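Local coordinates for uncharacterized protein (Bordetella bronchiseptica, PDB 4XG0) that probably acts as a kinase of acid-sugar catabolism, with a sugar-binding N-terminal domain and a nucleotide-binding C-terminal domain, at residues L128-D133 / R233-G238; A121-A126 / A134-C139. All blocks are in the same frame, centred on the assembly; numbering follows the deposited sequence.

Contact 1: residues L128-D133 / R233-G238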
ATOM      1  N   LEU A 128      17.101 -18.162  -1.465  1.00 38.38           N
ATOM      2  CA  LEU A 128      17.128 -19.620  -1.459  1.00 42.99           C
ATOM      3  C   LEU A 128      16.370 -20.155  -0.242  1.00 44.45           C
ATOM      4  O   LEU A 128      15.665 -21.161  -0.324  1.00 45.27           O
ATOM      5  CB  LEU A 128      18.566 -20.113  -1.430  1.00 48.73           C
ATOM      6  CG  LEU A 128      19.342 -19.920  -2.730  1.00 53.01           C
ATOM      7  CD1 LEU A 128      20.782 -20.373  -2.535  1.00 61.68           C
ATOM      8  CD2 LEU A 128      18.680 -20.697  -3.858  1.00 54.99           C
ATOM      9  N   ALA A 129      16.515 -19.464   0.883  1.00 42.79           N
ATOM     10  CA  ALA A 129      15.887 -19.893   2.121  1.00 40.52           C
ATOM     11  C   ALA A 129      14.381 -19.682   2.047  1.00 40.86           C
ATOM     12  O   ALA A 129      13.616 -20.388   2.719  1.00 40.55           O
ATOM     13  CB  ALA A 129      16.474 -19.150   3.306  1.00 39.76           C
ATOM     14  N   TRP A 130      13.963 -18.708   1.234  1.00 36.60           N
ATOM     15  CA  TRP A 130      12.543 -18.358   1.121  1.00 46.20           C
ATOM     16  C   TRP A 130      11.816 -19.370   0.241  1.00 44.04           C
ATOM     17  O   TRP A 130      10.746 -19.850   0.599  1.00 41.11           O
ATOM     18  CB  TRP A 130      12.362 -16.931   0.589  1.00 32.05           C
ATOM     19  CG  TRP A 130      10.923 -16.482   0.506  1.00 30.76           C
ATOM     20  CD1 TRP A 130      10.198 -16.258  -0.625  1.00 35.19           C
ATOM     21  CD2 TRP A 130      10.034 -16.210   1.611  1.00 29.87           C
ATOM     22  NE1 TRP A 130       8.910 -15.859  -0.296  1.00 36.57           N
ATOM     23  CE2 TRP A 130       8.794 -15.828   1.067  1.00 30.52           C
ATOM     24  CE3 TRP A 130      10.173 -16.260   3.005  1.00 33.95           C
ATOM     25  CZ2 TRP A 130       7.700 -15.468   1.872  1.00 28.32           C
ATOM     26  CZ3 TRP A 130       9.094 -15.917   3.797  1.00 34.36           C
ATOM     27  CH2 TRP A 130       7.870 -15.542   3.229  1.00 36.49           C
ATOM     28  N   GLY A 131      12.399 -19.723  -0.896  1.00 41.08           N
ATOM     29  CA  GLY A 131      11.797 -20.764  -1.719  1.00 51.54           C
ATOM     30  C   GLY A 131      12.539 -21.004  -3.015  1.00 49.21           C
ATOM     31  O   GLY A 131      13.305 -20.156  -3.470  1.00 46.94           O
ATOM     32  N   GLU A 132      12.300 -22.158  -3.625  1.00 62.06           N
ATOM     33  CA  GLU A 132      12.990 -22.502  -4.855  1.00 64.54           C
ATOM     34  C   GLU A 132      12.530 -21.597  -5.990  1.00 58.70           C
ATOM     35  O   GLU A 132      13.336 -21.142  -6.800  1.00 60.56           O
ATOM     36  CB  GLU A 132      12.772 -23.978  -5.197  1.00 75.71           C
ATOM     37  CG  GLU A 132      13.491 -24.916  -4.239  1.00 82.63           C
ATOM     38  CD  GLU A 132      13.590 -26.345  -4.752  1.00 90.15           C
ATOM     39  OE1 GLU A 132      13.173 -26.610  -5.900  1.00 90.24           O
ATOM     40  OE2 GLU A 132      14.092 -27.206  -3.998  1.00 92.28           O
ATOM     41  N   ASP A 133      11.234 -21.311  -6.025  1.00 55.45           N
ATOM     42  CA  ASP A 133      10.675 -20.419  -7.032  1.00 55.98           C
ATOM     43  C   ASP A 133      10.766 -18.944  -6.623  1.00 43.80           C
ATOM     44  O   ASP A 133      10.129 -18.110  -7.242  1.00 43.06           O
ATOM     45  CB  ASP A 133       9.201 -20.766  -7.286  1.00 62.82           C
ATOM     46  CG  ASP A 133       8.297 -20.431  -6.091  1.00 70.34           C
ATOM     47  OD1 ASP A 133       8.822 -20.207  -4.973  1.00 68.27           O
ATOM     48  OD2 ASP A 133       7.058 -20.399  -6.270  1.00 70.80           O
ATOM     49  N   ARG A 233       5.912 -15.510  -3.844  1.00 33.29           N
ATOM     50  CA  ARG A 233       7.227 -15.823  -4.404  1.00 34.89           C
ATOM     51  C   ARG A 233       8.124 -14.594  -4.553  1.00 31.81           C
ATOM     52  O   ARG A 233       9.346 -14.730  -4.647  1.00 38.05           O
ATOM     53  CB  ARG A 233       7.074 -16.529  -5.762  1.00 42.02           C
ATOM     54  CG  ARG A 233       6.626 -15.622  -6.899  1.00 42.19           C
ATOM     55  CD  ARG A 233       6.396 -16.370  -8.227  1.00 42.79           C
ATOM     56  NE  ARG A 233       7.588 -17.054  -8.726  1.00 56.71           N
ATOM     57  CZ  ARG A 233       7.930 -17.155 -10.013  1.00 53.18           C
ATOM     58  NH1 ARG A 233       7.180 -16.610 -10.962  1.00 56.56           N
ATOM     59  NH2 ARG A 233       9.034 -17.801 -10.359  1.00 52.31           N
ATOM     60  N   ALA A 234       7.525 -13.408  -4.586  1.00 31.48           N
ATOM     61  CA  ALA A 234       8.286 -12.188  -4.856  1.00 25.30           C
ATOM     62  C   ALA A 234       8.896 -11.616  -3.596  1.00 33.77           C
ATOM     63  O   ALA A 234       8.174 -11.116  -2.724  1.00 32.46           O
ATOM     64  CB  ALA A 234       7.412 -11.158  -5.505  1.00 24.10           C
ATOM     65  N   VAL A 235      10.225 -11.627  -3.543  1.00 32.52           N
ATOM     66  CA  VAL A 235      10.965 -11.139  -2.396  1.00 31.88           C
ATOM     67  C   VAL A 235      11.586  -9.770  -2.682  1.00 31.20           C
ATOM     68  O   VAL A 235      12.696  -9.680  -3.234  1.00 27.24           O
ATOM     69  CB  VAL A 235      12.113 -12.087  -2.003  1.00 28.07           C
ATOM     70  CG1 VAL A 235      12.856 -11.512  -0.807  1.00 30.21           C
ATOM     71  CG2 VAL A 235      11.605 -13.521  -1.687  1.00 31.53           C
ATOM     72  N   PRO A 236      10.881  -8.697  -2.334  1.00 28.08           N
ATOM     73  CA  PRO A 236      11.519  -7.399  -2.521  1.00 25.46           C
ATOM     74  C   PRO A 236      12.761  -7.219  -1.660  1.00 25.08           C
ATOM     75  O   PRO A 236      12.810  -7.594  -0.493  1.00 24.46           O
ATOM     76  CB  PRO A 236      10.440  -6.414  -2.122  1.00 22.21           C
ATOM     77  CG  PRO A 236       9.504  -7.180  -1.269  1.00 24.73           C
ATOM     78  CD  PRO A 236       9.532  -8.571  -1.745  1.00 23.83           C
ATOM     79  N   VAL A 237      13.760  -6.605  -2.276  1.00 21.48           N
ATOM     80  CA  VAL A 237      15.011  -6.246  -1.621  1.00 20.72           C
ATOM     81  C   VAL A 237      15.190  -4.774  -1.862  1.00 19.55           C
ATOM     82  O   VAL A 237      15.430  -4.336  -3.002  1.00 21.27           O
ATOM     83  CB  VAL A 237      16.197  -6.971  -2.218  1.00 21.86           C
ATOM     84  CG1 VAL A 237      17.502  -6.586  -1.486  1.00 25.13           C
ATOM     85  CG2 VAL A 237      15.982  -8.484  -2.223  1.00 23.50           C
ATOM     86  N   GLY A 238      15.052  -3.983  -0.807  1.00 21.37           N
ATOM     87  CA  GLY A 238      15.038  -2.547  -0.987  1.00 27.74           C
ATOM     88  C   GLY A 238      15.467  -1.812   0.256  1.00 19.34           C
ATOM     89  O   GLY A 238      15.764  -2.420   1.280  1.00 21.05           O
TER
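The indole of Trp130 and the CG2 methyl of Val235 form the tightly packed part of this contact. Val235 CG2 meets the pyrrole side of the indole, 3.3 Å from Trp130 CD1 and 3.7 Å from Trp130 CG, and its approach is oblique to the ring. Two torsions bring the groups together: the chi1 of Trp130, -177°, sets CG opposite the backbone N and sends the indole from the end of helix 119-130 toward the sheet, while Val235 CG2 lies beside its own backbone N, opposite the carbonyl carbon. Both residues are buried and both also touch Leu107 of strand 106-110. The ring nitrogen is satisfied as well, since Trp130 NE1 donates a hydrogen bond to the backbone oxygen of Gln232, just ahead of the strand, which helps to hold the indole in its rotation.

Toward solvent the contact is polar and looser. Beyond Gly131, where the chain leaves the helix in an extended conformation, Asp133 turns its carbonyl to Arg233. Arg233 NE donates to Asp133 O over 3.1 Å, with the oxygen close to the guanidinium plane and an N-H...O angle of 155°. A second, weak bond runs from Arg233 NH2 to Asp133 O at 3.3 Å. The Asp133 carboxylate makes no salt bridge here: Asp133 OD2 lies 4.2 Å from Arg233 NE and well out of the guanidinium plane. It rests instead against the aliphatic root of the arginine, with Asp133 OD2 3.9 Å from Arg233 CB. A helix end packed on a central strand of a parallel sheet is typical of a layered, Rossmann-like alpha/beta domain, here the sugar-binding N-terminal domain.

Contact 2: residues A121-A126 / A134-C139; sequences AEIDAA and AIAVVC
Ile123 supplies the helix side of this contact and meets two residues of strand 135-139, Ala136 and Val138, through its two branches. All the contacts across the segments are apolar. The closer one joins methyl groups: Ile123 CG2, opposite its backbone N, lies 3.8 Å from Ala136 CB. The longer branch reaches farther along the strand, where Ile123 CD1 comes within 4.3 Å of Val138 CG2, a looser touch. With CG1 opposite the carbonyl carbon (chi1 -74°) and the chain then extended, the isoleucine spans two strand residues whose side chains face the helix. Ala136 being small is consistent with the close approach of the backbones, its CA lying 7.3 Å from Ile123 CA.

No hydrogen bond crosses between the segments. Polar bonding serves each element separately: Ala126 N donates to Glu122 O within the helix, while the strand backbone bonds to the neighbouring strands, Ala136 to Val210 and Ile135 to Val235. Glu122 turns away, to a salt bridge with Lys109 and a hydrogen bond with Ser80. Strand 106-110, helix 119-130 and strand 135-139 form a beta-alpha-beta crossover, its two strands parallel with strand 234-238 between them.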
ATOM      1  N   ALA A 121      25.811 -11.722  -1.204  1.00 33.87           N
ATOM      2  CA  ALA A 121      25.848 -12.922  -0.371  1.00 35.96           C
ATOM      3  C   ALA A 121      24.526 -13.062   0.390  1.00 34.53           C
ATOM      4  O   ALA A 121      23.942 -14.139   0.447  1.00 35.65           O
ATOM      5  CB  ALA A 121      27.046 -12.878   0.600  1.00 37.89           C
ATOM      6  N   GLU A 122      24.049 -11.942   0.916  1.00 32.20           N
ATOM      7  CA  GLU A 122      22.838 -11.952   1.774  1.00 30.89           C
ATOM      8  C   GLU A 122      21.612 -12.169   0.905  1.00 29.62           C
ATOM      9  O   GLU A 122      20.704 -12.903   1.286  1.00 32.39           O
ATOM     10  CB  GLU A 122      22.709 -10.664   2.595  1.00 34.45           C
ATOM     11  CG  GLU A 122      23.764 -10.483   3.685  1.00 30.86           C
ATOM     12  CD  GLU A 122      23.386  -9.385   4.671  1.00 37.51           C
ATOM     13  OE1 GLU A 122      22.217  -8.953   4.621  1.00 29.70           O
ATOM     14  OE2 GLU A 122      24.229  -8.964   5.500  1.00 33.27           O
ATOM     15  N   ILE A 123      21.604 -11.594  -0.296  1.00 28.58           N
ATOM     16  CA  ILE A 123      20.461 -11.765  -1.198  1.00 30.22           C
ATOM     17  C   ILE A 123      20.276 -13.204  -1.654  1.00 34.44           C
ATOM     18  O   ILE A 123      19.184 -13.743  -1.570  1.00 29.87           O
ATOM     19  CB  ILE A 123      20.537 -10.811  -2.405  1.00 26.42           C
ATOM     20  CG1 ILE A 123      20.200  -9.391  -1.934  1.00 27.50           C
ATOM     21  CG2 ILE A 123      19.590 -11.271  -3.509  1.00 27.90           C
ATOM     22  CD1 ILE A 123      20.631  -8.315  -2.922  1.00 23.34           C
ATOM     23  N   ASP A 124      21.336 -13.848  -2.137  1.00 33.91           N
ATOM     24  CA  ASP A 124      21.231 -15.253  -2.482  1.00 35.64           C
ATOM     25  C   ASP A 124      20.795 -16.141  -1.319  1.00 37.39           C
ATOM     26  O   ASP A 124      19.966 -17.020  -1.490  1.00 36.99           O
ATOM     27  CB  ASP A 124      22.566 -15.751  -3.039  1.00 37.03           C
ATOM     28  CG  ASP A 124      22.835 -15.223  -4.428  1.00 46.54           C
ATOM     29  OD1 ASP A 124      21.856 -14.846  -5.116  1.00 41.22           O
ATOM     30  OD2 ASP A 124      24.023 -15.193  -4.826  1.00 43.95           O
ATOM     31  N   ALA A 125      21.347 -15.910  -0.137  1.00 35.97           N
ATOM     32  CA  ALA A 125      21.019 -16.729   1.017  1.00 37.43           C
ATOM     33  C   ALA A 125      19.549 -16.548   1.389  1.00 35.73           C
ATOM     34  O   ALA A 125      18.862 -17.499   1.725  1.00 37.11           O
ATOM     35  CB  ALA A 125      21.911 -16.372   2.195  1.00 37.89           C
ATOM     36  N   ALA A 126      19.064 -15.320   1.283  1.00 32.71           N
ATOM     37  CA  ALA A 126      17.682 -15.045   1.674  1.00 31.84           C
ATOM     38  C   ALA A 126      16.720 -15.685   0.676  1.00 31.57           C
ATOM     39  O   ALA A 126      15.746 -16.312   1.056  1.00 34.13           O
ATOM     40  CB  ALA A 126      17.443 -13.548   1.756  1.00 29.77           C
ATOM     41  N   ALA A 134      11.544 -18.622  -5.598  1.00 38.22           N
ATOM     42  CA  ALA A 134      11.579 -17.234  -5.120  1.00 34.72           C
ATOM     43  C   ALA A 134      12.269 -16.329  -6.138  1.00 33.70           C
ATOM     44  O   ALA A 134      13.191 -16.753  -6.870  1.00 34.99           O
ATOM     45  CB  ALA A 134      12.245 -17.137  -3.753  1.00 37.76           C
ATOM     46  N   ILE A 135      11.782 -15.104  -6.248  1.00 31.89           N
ATOM     47  CA  ILE A 135      12.431 -14.107  -7.111  1.00 34.48           C
ATOM     48  C   ILE A 135      12.890 -12.982  -6.200  1.00 32.33           C
ATOM     49  O   ILE A 135      12.092 -12.442  -5.415  1.00 29.74           O
ATOM     50  CB  ILE A 135      11.464 -13.533  -8.171  1.00 33.89           C
ATOM     51  CG1 ILE A 135      10.902 -14.648  -9.052  1.00 41.55           C
ATOM     52  CG2 ILE A 135      12.151 -12.443  -9.001  1.00 35.45           C
ATOM     53  CD1 ILE A 135       9.894 -14.177 -10.069  1.00 44.62           C
ATOM     54  N   ALA A 136      14.164 -12.614  -6.274  1.00 31.61           N
ATOM     55  CA  ALA A 136      14.635 -11.457  -5.511  1.00 31.14           C
ATOM     56  C   ALA A 136      14.470 -10.289  -6.445  1.00 30.75           C
ATOM     57  O   ALA A 136      15.086 -10.269  -7.515  1.00 29.03           O
ATOM     58  CB  ALA A 136      16.110 -11.617  -5.099  1.00 30.25           C
ATOM     59  N   VAL A 137      13.644  -9.330  -6.040  1.00 23.27           N
ATOM     60  CA  VAL A 137      13.324  -8.165  -6.846  1.00 22.36           C
ATOM     61  C   VAL A 137      14.020  -6.989  -6.202  1.00 20.11           C
ATOM     62  O   VAL A 137      13.580  -6.459  -5.176  1.00 22.15           O
ATOM     63  CB  VAL A 137      11.815  -7.951  -6.924  1.00 24.88           C
ATOM     64  CG1 VAL A 137      11.506  -6.786  -7.888  1.00 22.55           C
ATOM     65  CG2 VAL A 137      11.122  -9.266  -7.345  1.00 30.50           C
ATOM     66  N   VAL A 138      15.114  -6.581  -6.813  1.00 22.77           N
ATOM     67  CA  VAL A 138      16.074  -5.724  -6.145  1.00 23.11           C
ATOM     68  C   VAL A 138      15.957  -4.295  -6.639  1.00 19.10           C
ATOM     69  O   VAL A 138      16.152  -3.996  -7.839  1.00 22.27           O
ATOM     70  CB  VAL A 138      17.499  -6.221  -6.399  1.00 22.89           C
ATOM     71  CG1 VAL A 138      18.475  -5.369  -5.665  1.00 19.71           C
ATOM     72  CG2 VAL A 138      17.644  -7.663  -5.942  1.00 25.57           C
ATOM     73  N   CYS A 139      15.648  -3.397  -5.717  1.00 19.39           N
ATOM     74  CA  CYS A 139      15.579  -1.979  -6.049  1.00 21.15           C
ATOM     75  C   CYS A 139      15.801  -1.117  -4.788  1.00 21.40           C
ATOM     76  O   CYS A 139      14.860  -0.780  -4.060  1.00 19.54           O
ATOM     77  CB  CYS A 139      14.226  -1.650  -6.651  1.00 17.46           C
ATOM     78  SG  CYS A 139      14.013   0.129  -6.972  1.00 20.98           S
TER

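Along the chain from the N terminus, helix 119-130 is the first element of either contact and serves both. Contact 2 closes a short loop, as the chain turns after the helix and returns to it as strand 135-139. Contact 1 starts at the end of the same helix and closes a much longer loop, about a hundred residues on, at strand 234-238. The segments alternate along the chain, so the two loops cross. Strands 135-139 and 234-238 are parallel neighbours in one sheet, joined by probable hydrogen bonds such as Cys139 N to Val237 O, and Val237 CG1 packs on Ile123 CD1. One helix thus covers two adjacent strands that are distant in sequence.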